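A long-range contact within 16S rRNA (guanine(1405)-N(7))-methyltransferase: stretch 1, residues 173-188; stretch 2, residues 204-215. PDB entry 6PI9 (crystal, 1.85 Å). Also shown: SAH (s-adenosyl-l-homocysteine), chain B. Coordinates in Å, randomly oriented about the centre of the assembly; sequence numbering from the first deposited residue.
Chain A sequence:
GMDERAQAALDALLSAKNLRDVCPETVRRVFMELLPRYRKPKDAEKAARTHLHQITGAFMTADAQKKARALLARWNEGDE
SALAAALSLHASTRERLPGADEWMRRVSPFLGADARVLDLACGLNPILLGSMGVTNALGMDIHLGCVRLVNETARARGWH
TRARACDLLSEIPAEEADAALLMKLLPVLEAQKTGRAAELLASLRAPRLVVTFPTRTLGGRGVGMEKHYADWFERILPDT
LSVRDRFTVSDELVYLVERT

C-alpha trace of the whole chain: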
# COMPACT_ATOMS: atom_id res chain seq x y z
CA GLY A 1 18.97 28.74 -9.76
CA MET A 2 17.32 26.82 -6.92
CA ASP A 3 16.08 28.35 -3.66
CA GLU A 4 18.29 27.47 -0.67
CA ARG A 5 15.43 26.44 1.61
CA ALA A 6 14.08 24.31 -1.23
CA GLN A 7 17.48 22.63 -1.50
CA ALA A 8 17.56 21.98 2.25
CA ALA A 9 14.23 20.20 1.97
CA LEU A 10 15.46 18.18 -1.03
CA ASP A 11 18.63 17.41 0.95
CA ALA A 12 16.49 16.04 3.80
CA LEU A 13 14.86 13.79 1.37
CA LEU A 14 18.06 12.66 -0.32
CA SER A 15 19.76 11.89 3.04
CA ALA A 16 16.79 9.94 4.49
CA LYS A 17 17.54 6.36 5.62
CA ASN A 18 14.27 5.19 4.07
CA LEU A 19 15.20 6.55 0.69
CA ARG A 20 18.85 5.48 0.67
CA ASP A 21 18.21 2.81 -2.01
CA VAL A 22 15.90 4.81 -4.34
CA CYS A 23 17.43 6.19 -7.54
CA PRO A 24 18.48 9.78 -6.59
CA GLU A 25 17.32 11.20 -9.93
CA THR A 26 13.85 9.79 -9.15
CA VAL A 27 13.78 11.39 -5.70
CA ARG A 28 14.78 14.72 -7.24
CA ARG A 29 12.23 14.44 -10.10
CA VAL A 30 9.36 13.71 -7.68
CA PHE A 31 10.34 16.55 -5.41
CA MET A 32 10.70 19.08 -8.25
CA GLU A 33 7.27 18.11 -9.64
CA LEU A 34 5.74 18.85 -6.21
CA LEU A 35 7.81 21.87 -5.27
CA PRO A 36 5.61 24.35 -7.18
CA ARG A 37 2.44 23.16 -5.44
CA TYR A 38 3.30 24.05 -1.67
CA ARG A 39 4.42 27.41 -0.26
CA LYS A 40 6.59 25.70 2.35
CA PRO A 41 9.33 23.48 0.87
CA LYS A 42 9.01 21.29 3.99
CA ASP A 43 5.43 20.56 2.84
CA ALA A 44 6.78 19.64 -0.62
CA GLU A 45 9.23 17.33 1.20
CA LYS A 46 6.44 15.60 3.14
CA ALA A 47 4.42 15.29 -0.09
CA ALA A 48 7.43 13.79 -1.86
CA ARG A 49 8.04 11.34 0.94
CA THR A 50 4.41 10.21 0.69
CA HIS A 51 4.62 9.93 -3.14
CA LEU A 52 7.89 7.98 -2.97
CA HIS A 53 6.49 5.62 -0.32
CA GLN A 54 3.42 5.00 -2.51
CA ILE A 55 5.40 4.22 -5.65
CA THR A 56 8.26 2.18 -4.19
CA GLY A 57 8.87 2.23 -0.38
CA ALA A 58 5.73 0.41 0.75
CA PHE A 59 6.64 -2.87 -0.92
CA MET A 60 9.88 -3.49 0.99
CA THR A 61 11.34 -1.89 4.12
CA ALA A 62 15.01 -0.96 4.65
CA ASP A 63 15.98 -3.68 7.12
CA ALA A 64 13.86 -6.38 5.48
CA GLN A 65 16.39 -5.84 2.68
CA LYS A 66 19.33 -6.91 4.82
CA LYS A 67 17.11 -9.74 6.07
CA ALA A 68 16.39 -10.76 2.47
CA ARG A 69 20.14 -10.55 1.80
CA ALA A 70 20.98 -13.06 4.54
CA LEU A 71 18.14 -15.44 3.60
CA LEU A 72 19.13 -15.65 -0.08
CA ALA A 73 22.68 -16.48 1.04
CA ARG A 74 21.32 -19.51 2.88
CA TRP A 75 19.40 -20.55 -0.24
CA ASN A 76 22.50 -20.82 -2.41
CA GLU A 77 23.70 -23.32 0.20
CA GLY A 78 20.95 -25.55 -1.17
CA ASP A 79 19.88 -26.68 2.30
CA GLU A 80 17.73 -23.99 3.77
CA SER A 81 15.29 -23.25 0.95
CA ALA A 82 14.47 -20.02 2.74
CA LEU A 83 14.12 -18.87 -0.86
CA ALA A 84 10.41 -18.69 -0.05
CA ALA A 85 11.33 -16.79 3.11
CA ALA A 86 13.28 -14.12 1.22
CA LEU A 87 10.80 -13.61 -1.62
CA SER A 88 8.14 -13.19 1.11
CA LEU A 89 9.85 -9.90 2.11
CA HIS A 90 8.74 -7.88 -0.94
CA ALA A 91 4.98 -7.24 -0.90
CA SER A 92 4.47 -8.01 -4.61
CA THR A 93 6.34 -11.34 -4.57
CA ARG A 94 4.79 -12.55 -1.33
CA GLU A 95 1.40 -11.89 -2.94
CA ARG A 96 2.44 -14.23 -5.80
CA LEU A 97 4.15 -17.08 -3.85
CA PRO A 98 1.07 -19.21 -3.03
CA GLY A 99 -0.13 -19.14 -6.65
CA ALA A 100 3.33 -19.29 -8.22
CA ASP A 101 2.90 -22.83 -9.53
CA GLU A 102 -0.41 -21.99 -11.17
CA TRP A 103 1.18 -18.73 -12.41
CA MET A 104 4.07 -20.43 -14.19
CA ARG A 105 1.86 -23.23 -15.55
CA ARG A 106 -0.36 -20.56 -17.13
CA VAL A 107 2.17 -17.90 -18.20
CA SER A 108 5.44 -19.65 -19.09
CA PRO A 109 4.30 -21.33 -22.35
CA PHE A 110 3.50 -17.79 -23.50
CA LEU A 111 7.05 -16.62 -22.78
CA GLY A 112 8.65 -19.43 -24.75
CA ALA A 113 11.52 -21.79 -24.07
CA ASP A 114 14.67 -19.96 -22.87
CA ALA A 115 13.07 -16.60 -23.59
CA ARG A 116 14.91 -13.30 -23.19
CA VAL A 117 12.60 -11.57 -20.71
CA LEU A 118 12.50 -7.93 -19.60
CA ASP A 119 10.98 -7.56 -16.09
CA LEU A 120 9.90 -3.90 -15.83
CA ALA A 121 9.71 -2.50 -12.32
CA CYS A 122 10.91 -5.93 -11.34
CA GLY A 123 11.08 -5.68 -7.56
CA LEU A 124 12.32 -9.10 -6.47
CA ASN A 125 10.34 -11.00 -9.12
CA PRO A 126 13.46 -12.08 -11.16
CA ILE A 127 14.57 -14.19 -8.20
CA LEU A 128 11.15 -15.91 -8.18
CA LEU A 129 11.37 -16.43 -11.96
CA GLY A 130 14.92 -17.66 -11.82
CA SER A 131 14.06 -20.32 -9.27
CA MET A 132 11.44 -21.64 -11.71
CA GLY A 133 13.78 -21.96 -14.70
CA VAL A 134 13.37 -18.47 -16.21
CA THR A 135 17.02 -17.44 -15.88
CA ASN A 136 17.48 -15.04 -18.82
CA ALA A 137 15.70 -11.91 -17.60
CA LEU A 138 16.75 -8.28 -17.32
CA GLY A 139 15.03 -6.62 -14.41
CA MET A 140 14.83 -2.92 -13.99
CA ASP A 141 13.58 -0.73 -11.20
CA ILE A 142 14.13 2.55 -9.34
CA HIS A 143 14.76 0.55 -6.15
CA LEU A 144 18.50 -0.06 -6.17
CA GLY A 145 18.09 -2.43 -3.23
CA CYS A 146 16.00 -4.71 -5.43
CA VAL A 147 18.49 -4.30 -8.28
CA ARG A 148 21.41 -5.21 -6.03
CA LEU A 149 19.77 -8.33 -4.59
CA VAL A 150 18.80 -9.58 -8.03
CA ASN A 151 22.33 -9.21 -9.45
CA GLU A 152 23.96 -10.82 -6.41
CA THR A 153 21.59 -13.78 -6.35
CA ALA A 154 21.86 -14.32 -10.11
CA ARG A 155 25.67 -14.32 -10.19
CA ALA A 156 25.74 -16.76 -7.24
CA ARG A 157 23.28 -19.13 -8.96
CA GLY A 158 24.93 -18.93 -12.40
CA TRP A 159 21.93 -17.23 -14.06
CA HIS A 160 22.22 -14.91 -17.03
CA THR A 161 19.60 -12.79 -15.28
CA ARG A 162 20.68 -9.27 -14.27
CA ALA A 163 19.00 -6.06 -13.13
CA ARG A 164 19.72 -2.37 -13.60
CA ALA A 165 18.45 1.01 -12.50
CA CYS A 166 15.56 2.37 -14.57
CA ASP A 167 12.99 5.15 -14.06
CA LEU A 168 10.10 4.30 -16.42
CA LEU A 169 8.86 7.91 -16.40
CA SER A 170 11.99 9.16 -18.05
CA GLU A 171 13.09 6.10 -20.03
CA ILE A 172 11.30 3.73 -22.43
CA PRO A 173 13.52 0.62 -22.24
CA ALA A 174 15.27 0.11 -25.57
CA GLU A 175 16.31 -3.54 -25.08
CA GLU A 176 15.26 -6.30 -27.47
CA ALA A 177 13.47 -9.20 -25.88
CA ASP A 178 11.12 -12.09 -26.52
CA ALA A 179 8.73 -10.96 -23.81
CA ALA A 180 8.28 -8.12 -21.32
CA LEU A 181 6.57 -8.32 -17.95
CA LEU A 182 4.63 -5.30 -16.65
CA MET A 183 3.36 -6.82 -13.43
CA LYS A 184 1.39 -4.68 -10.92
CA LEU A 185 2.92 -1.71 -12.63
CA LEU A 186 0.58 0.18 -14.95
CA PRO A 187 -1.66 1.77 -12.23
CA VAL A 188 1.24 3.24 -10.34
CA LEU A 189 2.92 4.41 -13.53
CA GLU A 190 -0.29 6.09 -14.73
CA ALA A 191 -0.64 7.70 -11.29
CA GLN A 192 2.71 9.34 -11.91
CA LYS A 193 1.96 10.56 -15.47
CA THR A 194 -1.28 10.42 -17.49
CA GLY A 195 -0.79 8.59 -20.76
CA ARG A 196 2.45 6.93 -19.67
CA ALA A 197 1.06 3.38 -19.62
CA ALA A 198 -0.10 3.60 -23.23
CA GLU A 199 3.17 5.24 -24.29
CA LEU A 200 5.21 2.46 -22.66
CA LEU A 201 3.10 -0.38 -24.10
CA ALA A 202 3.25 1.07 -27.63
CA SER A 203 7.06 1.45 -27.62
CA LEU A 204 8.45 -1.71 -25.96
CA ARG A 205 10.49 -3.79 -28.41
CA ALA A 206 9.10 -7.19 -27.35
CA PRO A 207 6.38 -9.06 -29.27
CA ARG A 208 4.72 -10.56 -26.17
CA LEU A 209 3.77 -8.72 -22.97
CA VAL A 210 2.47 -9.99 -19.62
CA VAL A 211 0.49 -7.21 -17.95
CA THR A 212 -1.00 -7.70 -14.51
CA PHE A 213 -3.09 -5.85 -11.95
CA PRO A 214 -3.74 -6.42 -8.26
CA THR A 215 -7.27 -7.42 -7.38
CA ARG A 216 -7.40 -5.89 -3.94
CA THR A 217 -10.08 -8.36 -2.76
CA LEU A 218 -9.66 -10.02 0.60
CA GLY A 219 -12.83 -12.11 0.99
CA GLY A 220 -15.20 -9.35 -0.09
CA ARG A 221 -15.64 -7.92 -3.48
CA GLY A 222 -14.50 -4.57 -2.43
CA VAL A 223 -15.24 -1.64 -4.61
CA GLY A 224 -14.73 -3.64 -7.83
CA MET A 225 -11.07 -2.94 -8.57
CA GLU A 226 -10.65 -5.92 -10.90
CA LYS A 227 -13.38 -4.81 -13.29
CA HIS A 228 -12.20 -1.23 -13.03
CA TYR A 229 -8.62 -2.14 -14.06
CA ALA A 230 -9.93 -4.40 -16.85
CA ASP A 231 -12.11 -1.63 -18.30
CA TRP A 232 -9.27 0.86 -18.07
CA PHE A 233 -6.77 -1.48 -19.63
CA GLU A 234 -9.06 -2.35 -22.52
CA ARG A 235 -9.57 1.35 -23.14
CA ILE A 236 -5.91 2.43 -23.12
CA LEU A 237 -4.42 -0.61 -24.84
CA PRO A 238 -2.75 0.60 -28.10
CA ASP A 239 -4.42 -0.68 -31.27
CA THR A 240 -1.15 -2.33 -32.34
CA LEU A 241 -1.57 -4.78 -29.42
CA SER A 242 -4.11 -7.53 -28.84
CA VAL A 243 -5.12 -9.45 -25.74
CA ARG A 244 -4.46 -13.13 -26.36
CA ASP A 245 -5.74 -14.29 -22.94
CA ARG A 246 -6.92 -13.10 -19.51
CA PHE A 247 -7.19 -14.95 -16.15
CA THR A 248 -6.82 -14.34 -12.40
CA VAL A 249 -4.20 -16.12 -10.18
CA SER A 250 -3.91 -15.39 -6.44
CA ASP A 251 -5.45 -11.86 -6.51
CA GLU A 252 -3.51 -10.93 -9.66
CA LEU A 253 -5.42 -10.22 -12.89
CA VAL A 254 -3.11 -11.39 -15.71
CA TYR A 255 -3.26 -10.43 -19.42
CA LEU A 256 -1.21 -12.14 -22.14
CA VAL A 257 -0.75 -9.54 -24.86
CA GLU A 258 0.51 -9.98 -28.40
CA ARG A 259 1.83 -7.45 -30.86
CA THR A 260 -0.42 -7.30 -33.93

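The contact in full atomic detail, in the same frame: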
# COMPACT_ATOMS: atom_id res chain seq x y z
N PRO A 173 12.42 1.57 -22.05
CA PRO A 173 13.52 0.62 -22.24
C PRO A 173 13.69 0.26 -23.70
O PRO A 173 12.71 -0.08 -24.38
CB PRO A 173 13.12 -0.60 -21.43
CG PRO A 173 12.23 0.02 -20.28
CD PRO A 173 11.52 1.17 -20.93
N ALA A 174 14.94 0.33 -24.17
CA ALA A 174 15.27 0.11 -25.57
C ALA A 174 15.74 -1.32 -25.87
O ALA A 174 16.05 -1.63 -27.03
CB ALA A 174 16.33 1.12 -26.01
N GLU A 175 15.79 -2.20 -24.87
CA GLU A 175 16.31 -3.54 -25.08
C GLU A 175 15.38 -4.33 -25.99
O GLU A 175 14.17 -4.09 -26.04
CB GLU A 175 16.48 -4.26 -23.74
CG GLU A 175 17.60 -3.65 -22.89
CD GLU A 175 17.10 -2.56 -21.94
OE1 GLU A 175 17.87 -2.19 -21.02
OE2 GLU A 175 15.94 -2.10 -22.09
N GLU A 176 15.98 -5.27 -26.73
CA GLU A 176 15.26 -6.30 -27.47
C GLU A 176 14.97 -7.47 -26.57
O GLU A 176 15.85 -7.95 -25.86
CB GLU A 176 16.11 -6.83 -28.62
CG GLU A 176 16.49 -5.81 -29.59
CD GLU A 176 16.24 -6.24 -31.02
OE1 GLU A 176 15.69 -5.40 -31.75
OE2 GLU A 176 16.63 -7.37 -31.42
N ALA A 177 13.75 -8.00 -26.66
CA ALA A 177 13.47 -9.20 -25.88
C ALA A 177 12.35 -10.00 -26.52
O ALA A 177 11.65 -9.54 -27.43
CB ALA A 177 13.12 -8.84 -24.44
N ASP A 178 12.22 -11.24 -26.07
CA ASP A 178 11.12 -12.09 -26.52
C ASP A 178 9.83 -11.73 -25.81
O ASP A 178 8.74 -11.84 -26.39
CB ASP A 178 11.50 -13.54 -26.28
CG ASP A 178 12.67 -13.96 -27.16
OD1 ASP A 178 12.53 -13.76 -28.38
OD2 ASP A 178 13.74 -14.38 -26.65
N ALA A 179 9.93 -11.28 -24.57
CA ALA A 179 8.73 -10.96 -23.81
C ALA A 179 9.08 -9.89 -22.81
O ALA A 179 10.23 -9.83 -22.37
CB ALA A 179 8.18 -12.21 -23.09
N ALA A 180 8.09 -9.05 -22.42
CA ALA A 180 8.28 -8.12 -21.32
C ALA A 180 7.14 -8.27 -20.33
O ALA A 180 5.99 -8.53 -20.72
CB ALA A 180 8.31 -6.65 -21.74
N LEU A 181 7.50 -8.17 -19.05
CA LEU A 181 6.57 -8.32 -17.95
C LEU A 181 6.33 -6.94 -17.40
O LEU A 181 7.30 -6.19 -17.19
CB LEU A 181 7.16 -9.22 -16.85
CG LEU A 181 7.81 -10.52 -17.34
CD1 LEU A 181 8.36 -11.32 -16.16
CD2 LEU A 181 6.78 -11.41 -18.11
N LEU A 182 5.05 -6.56 -17.26
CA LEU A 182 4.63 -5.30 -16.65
C LEU A 182 3.66 -5.69 -15.56
O LEU A 182 2.42 -5.59 -15.73
CB LEU A 182 3.96 -4.39 -17.68
CG LEU A 182 4.95 -3.89 -18.77
CD1 LEU A 182 5.01 -4.94 -19.88
CD2 LEU A 182 4.43 -2.56 -19.37
N MET A 183 4.20 -6.17 -14.43
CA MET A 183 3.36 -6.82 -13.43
C MET A 183 3.11 -5.83 -12.29
O MET A 183 4.07 -5.29 -11.71
CB MET A 183 4.07 -8.10 -12.96
CG MET A 183 4.13 -9.15 -14.09
SD MET A 183 5.37 -10.45 -13.72
CE MET A 183 4.76 -11.06 -12.14
N LYS A 184 1.82 -5.59 -11.99
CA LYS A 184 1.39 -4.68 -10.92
C LYS A 184 2.06 -3.33 -11.06
O LYS A 184 2.52 -2.71 -10.08
CB LYS A 184 1.70 -5.31 -9.56
CG LYS A 184 0.83 -6.57 -9.36
CD LYS A 184 1.32 -7.32 -8.05
CE LYS A 184 0.45 -8.58 -7.77
NZ LYS A 184 1.13 -9.37 -6.64
N LEU A 185 2.14 -2.89 -12.28
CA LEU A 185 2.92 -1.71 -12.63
C LEU A 185 2.09 -0.60 -13.25
O LEU A 185 2.27 0.56 -12.92
CB LEU A 185 4.02 -2.12 -13.62
CG LEU A 185 4.68 -0.92 -14.33
CD1 LEU A 185 5.41 -0.04 -13.32
CD2 LEU A 185 5.68 -1.48 -15.35
N LEU A 186 1.19 -0.91 -14.19
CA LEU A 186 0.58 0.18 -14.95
C LEU A 186 -0.21 1.15 -14.07
O LEU A 186 -0.17 2.36 -14.36
CB LEU A 186 -0.32 -0.39 -16.07
CG LEU A 186 0.47 -1.11 -17.19
CD1 LEU A 186 -0.47 -1.42 -18.42
CD2 LEU A 186 1.70 -0.31 -17.65
N PRO A 187 -0.95 0.73 -13.02
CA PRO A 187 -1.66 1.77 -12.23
C PRO A 187 -0.73 2.74 -11.57
O PRO A 187 -1.05 3.93 -11.54
CB PRO A 187 -2.47 0.98 -11.17
CG PRO A 187 -2.71 -0.37 -11.85
CD PRO A 187 -1.45 -0.62 -12.68
N VAL A 188 0.41 2.28 -11.05
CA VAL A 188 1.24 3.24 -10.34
C VAL A 188 1.99 4.09 -11.34
O VAL A 188 2.30 5.24 -11.06
CB VAL A 188 2.19 2.54 -9.36
CG1 VAL A 188 3.29 1.86 -10.10
CG2 VAL A 188 2.82 3.57 -8.37
N LEU A 204 7.60 -0.58 -26.33
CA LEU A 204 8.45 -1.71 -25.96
C LEU A 204 8.79 -2.57 -27.18
O LEU A 204 7.95 -2.82 -28.05
CB LEU A 204 7.76 -2.54 -24.88
CG LEU A 204 7.81 -1.88 -23.51
CD1 LEU A 204 6.90 -2.63 -22.53
CD2 LEU A 204 9.26 -1.76 -22.96
N ARG A 205 10.04 -3.02 -27.25
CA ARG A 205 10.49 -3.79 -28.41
C ARG A 205 10.43 -5.28 -28.11
O ARG A 205 11.42 -5.99 -28.29
CB ARG A 205 11.90 -3.36 -28.80
CG ARG A 205 12.01 -1.92 -29.28
CD ARG A 205 13.47 -1.50 -29.31
NE ARG A 205 13.67 -0.19 -29.93
CZ ARG A 205 14.83 0.46 -29.97
NH1 ARG A 205 15.92 -0.07 -29.41
NH2 ARG A 205 14.92 1.65 -30.57
N ALA A 206 9.30 -5.77 -27.59
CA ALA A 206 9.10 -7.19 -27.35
C ALA A 206 7.74 -7.57 -27.94
O ALA A 206 6.75 -6.82 -27.77
CB ALA A 206 9.14 -7.55 -25.86
N PRO A 207 7.65 -8.71 -28.63
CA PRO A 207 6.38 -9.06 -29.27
C PRO A 207 5.33 -9.59 -28.32
O PRO A 207 4.15 -9.66 -28.71
CB PRO A 207 6.79 -10.14 -30.28
CG PRO A 207 7.99 -10.75 -29.68
CD PRO A 207 8.73 -9.64 -29.01
N ARG A 208 5.70 -10.02 -27.10
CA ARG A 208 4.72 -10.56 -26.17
C ARG A 208 4.89 -9.81 -24.87
O ARG A 208 6.02 -9.56 -24.46
CB ARG A 208 4.91 -12.07 -25.94
CG ARG A 208 4.36 -12.91 -27.10
CD ARG A 208 4.97 -14.29 -27.19
NE ARG A 208 4.08 -15.30 -27.79
CZ ARG A 208 3.56 -15.24 -29.02
NH1 ARG A 208 3.76 -14.17 -29.80
NH2 ARG A 208 2.80 -16.25 -29.47
N LEU A 209 3.77 -9.46 -24.22
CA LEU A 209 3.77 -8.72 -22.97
C LEU A 209 2.90 -9.47 -21.98
O LEU A 209 1.86 -10.03 -22.37
CB LEU A 209 3.21 -7.30 -23.12
CG LEU A 209 3.79 -6.49 -24.28
CD1 LEU A 209 3.11 -5.14 -24.28
CD2 LEU A 209 5.33 -6.29 -24.15
N VAL A 210 3.31 -9.49 -20.72
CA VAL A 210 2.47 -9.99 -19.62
C VAL A 210 2.16 -8.80 -18.76
O VAL A 210 3.08 -8.20 -18.19
CB VAL A 210 3.20 -11.07 -18.80
CG1 VAL A 210 2.30 -11.55 -17.63
CG2 VAL A 210 3.57 -12.23 -19.73
N VAL A 211 0.89 -8.43 -18.66
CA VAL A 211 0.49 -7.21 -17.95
C VAL A 211 -0.44 -7.63 -16.83
O VAL A 211 -1.39 -8.38 -17.08
CB VAL A 211 -0.24 -6.22 -18.89
CG1 VAL A 211 -0.76 -4.97 -18.10
CG2 VAL A 211 0.65 -5.84 -20.12
N THR A 212 -0.15 -7.24 -15.59
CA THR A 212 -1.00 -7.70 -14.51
C THR A 212 -1.45 -6.58 -13.60
O THR A 212 -0.81 -5.52 -13.48
CB THR A 212 -0.35 -8.77 -13.64
OG1 THR A 212 0.57 -8.13 -12.75
CG2 THR A 212 0.35 -9.80 -14.52
N PHE A 213 -2.54 -6.86 -12.87
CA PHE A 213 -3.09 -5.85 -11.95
C PHE A 213 -3.44 -6.53 -10.63
O PHE A 213 -3.87 -7.68 -10.62
CB PHE A 213 -4.40 -5.24 -12.51
CG PHE A 213 -4.21 -4.53 -13.82
CD1 PHE A 213 -3.91 -3.17 -13.83
CD2 PHE A 213 -4.30 -5.23 -15.04
CE1 PHE A 213 -3.72 -2.49 -15.07
CE2 PHE A 213 -4.10 -4.57 -16.28
CZ PHE A 213 -3.81 -3.18 -16.30
N PRO A 214 -3.29 -5.84 -9.52
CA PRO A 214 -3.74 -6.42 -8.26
C PRO A 214 -5.25 -6.37 -8.17
O PRO A 214 -5.88 -5.38 -8.56
CB PRO A 214 -3.08 -5.53 -7.20
CG PRO A 214 -2.93 -4.15 -7.92
CD PRO A 214 -2.76 -4.46 -9.40
N THR A 215 -5.85 -7.44 -7.70
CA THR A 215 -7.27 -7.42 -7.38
C THR A 215 -7.30 -7.32 -5.87
O THR A 215 -7.07 -8.30 -5.16
CB THR A 215 -8.00 -8.66 -7.90
OG1 THR A 215 -7.76 -9.74 -6.99
CG2 THR A 215 -7.53 -9.04 -9.31
N SAH B . 6.64 -6.22 -10.91
CA SAH B . 7.03 -6.61 -9.54
CB SAH B . 6.93 -5.43 -8.59
CG SAH B . 5.58 -4.67 -8.55
SD SAH B . 5.55 -3.46 -7.14
C SAH B . 6.15 -7.77 -9.03
O SAH B . 5.02 -7.88 -9.55
OXT SAH B . 6.52 -8.53 -8.11
C5' SAH B . 5.81 -1.92 -8.11
C4' SAH B . 7.30 -1.66 -8.47
O4' SAH B . 7.39 -0.55 -9.40
C3' SAH B . 8.29 -1.35 -7.30
O3' SAH B . 9.39 -2.28 -7.31
C2' SAH B . 8.80 0.06 -7.58
O2' SAH B . 10.19 0.15 -7.23
C1' SAH B . 8.63 0.12 -9.11
N9 SAH B . 8.43 1.46 -9.64
C8 SAH B . 7.50 2.38 -9.24
N7 SAH B . 7.58 3.45 -10.09
C5 SAH B . 8.61 3.21 -10.97
C6 SAH B . 9.17 3.94 -11.99
N6 SAH B . 8.80 5.17 -12.28
N1 SAH B . 10.16 3.34 -12.75
C2 SAH B . 10.64 2.11 -12.44
N3 SAH B . 10.11 1.37 -11.42
C4 SAH B . 9.10 1.96 -10.71
O HOH W 1 12.10 -2.63 -25.26
O HOH W 2 12.12 -7.75 -29.92
O HOH W 3 0.75 -3.66 -14.87

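Two neighbouring parallel strands illustrate a general principle: the backbone sets the register, and the side chains pack as that register dictates. Here the strands run almost in the same direction, 8° apart, and residues of one alternate as partners for the other. Leu 182 N donates to Val 210 O at 2.7 Å with a nearly linear N-H...O angle of 177°, and Val 210 N donates in turn to Ala 180 O at 2.8 Å. Ala 180 N to Arg 208 O (3.0 Å) and Thr 212 N to Leu 182 O (3.1 Å) extend the ladder. Ala 180, Leu 182 and Val 210 thus use both N and O across the contact, the staggered pattern expected of parallel pairing.

Beyond this ladder the bonding changes character. Lys 184 N, in a left-handed backbone conformation, meets both Thr 212 O at 3.0 Å and Thr 212 OG1 at 2.9 Å, a bifurcated and bent arrangement. Nearby, water 3 donates to Leu 182 O and Thr 212 O and accepts from Leu 186 N, joining the start of the helix to the strands. Met 183 O accepts from the SAH amino nitrogen N at 2.8 Å, so the same chain segment that pairs with Thr 212 also holds the ligand.

At the other end, Arg 205 NH1 reaches Ala 174 O at 2.8 Å, with the oxygen near the guanidinium plane, although this side chain is poorly ordered. Water 1 links Arg 205 N to the carbonyls of Pro 173 and Glu 175.

Packing follows the alternation. Ala 180 CB lies 3.8 Å from Leu 209 CD2 on one sheet face; Leu 181 CD2 lies 3.7 Å from Val 210 CB on the other. Past the strand, Leu 186 CD1 approaches Val 211 CG1 at 3.6 Å, and Pro 187 CG meets the Phe 213 ring edge at CD1, also 3.6 Å.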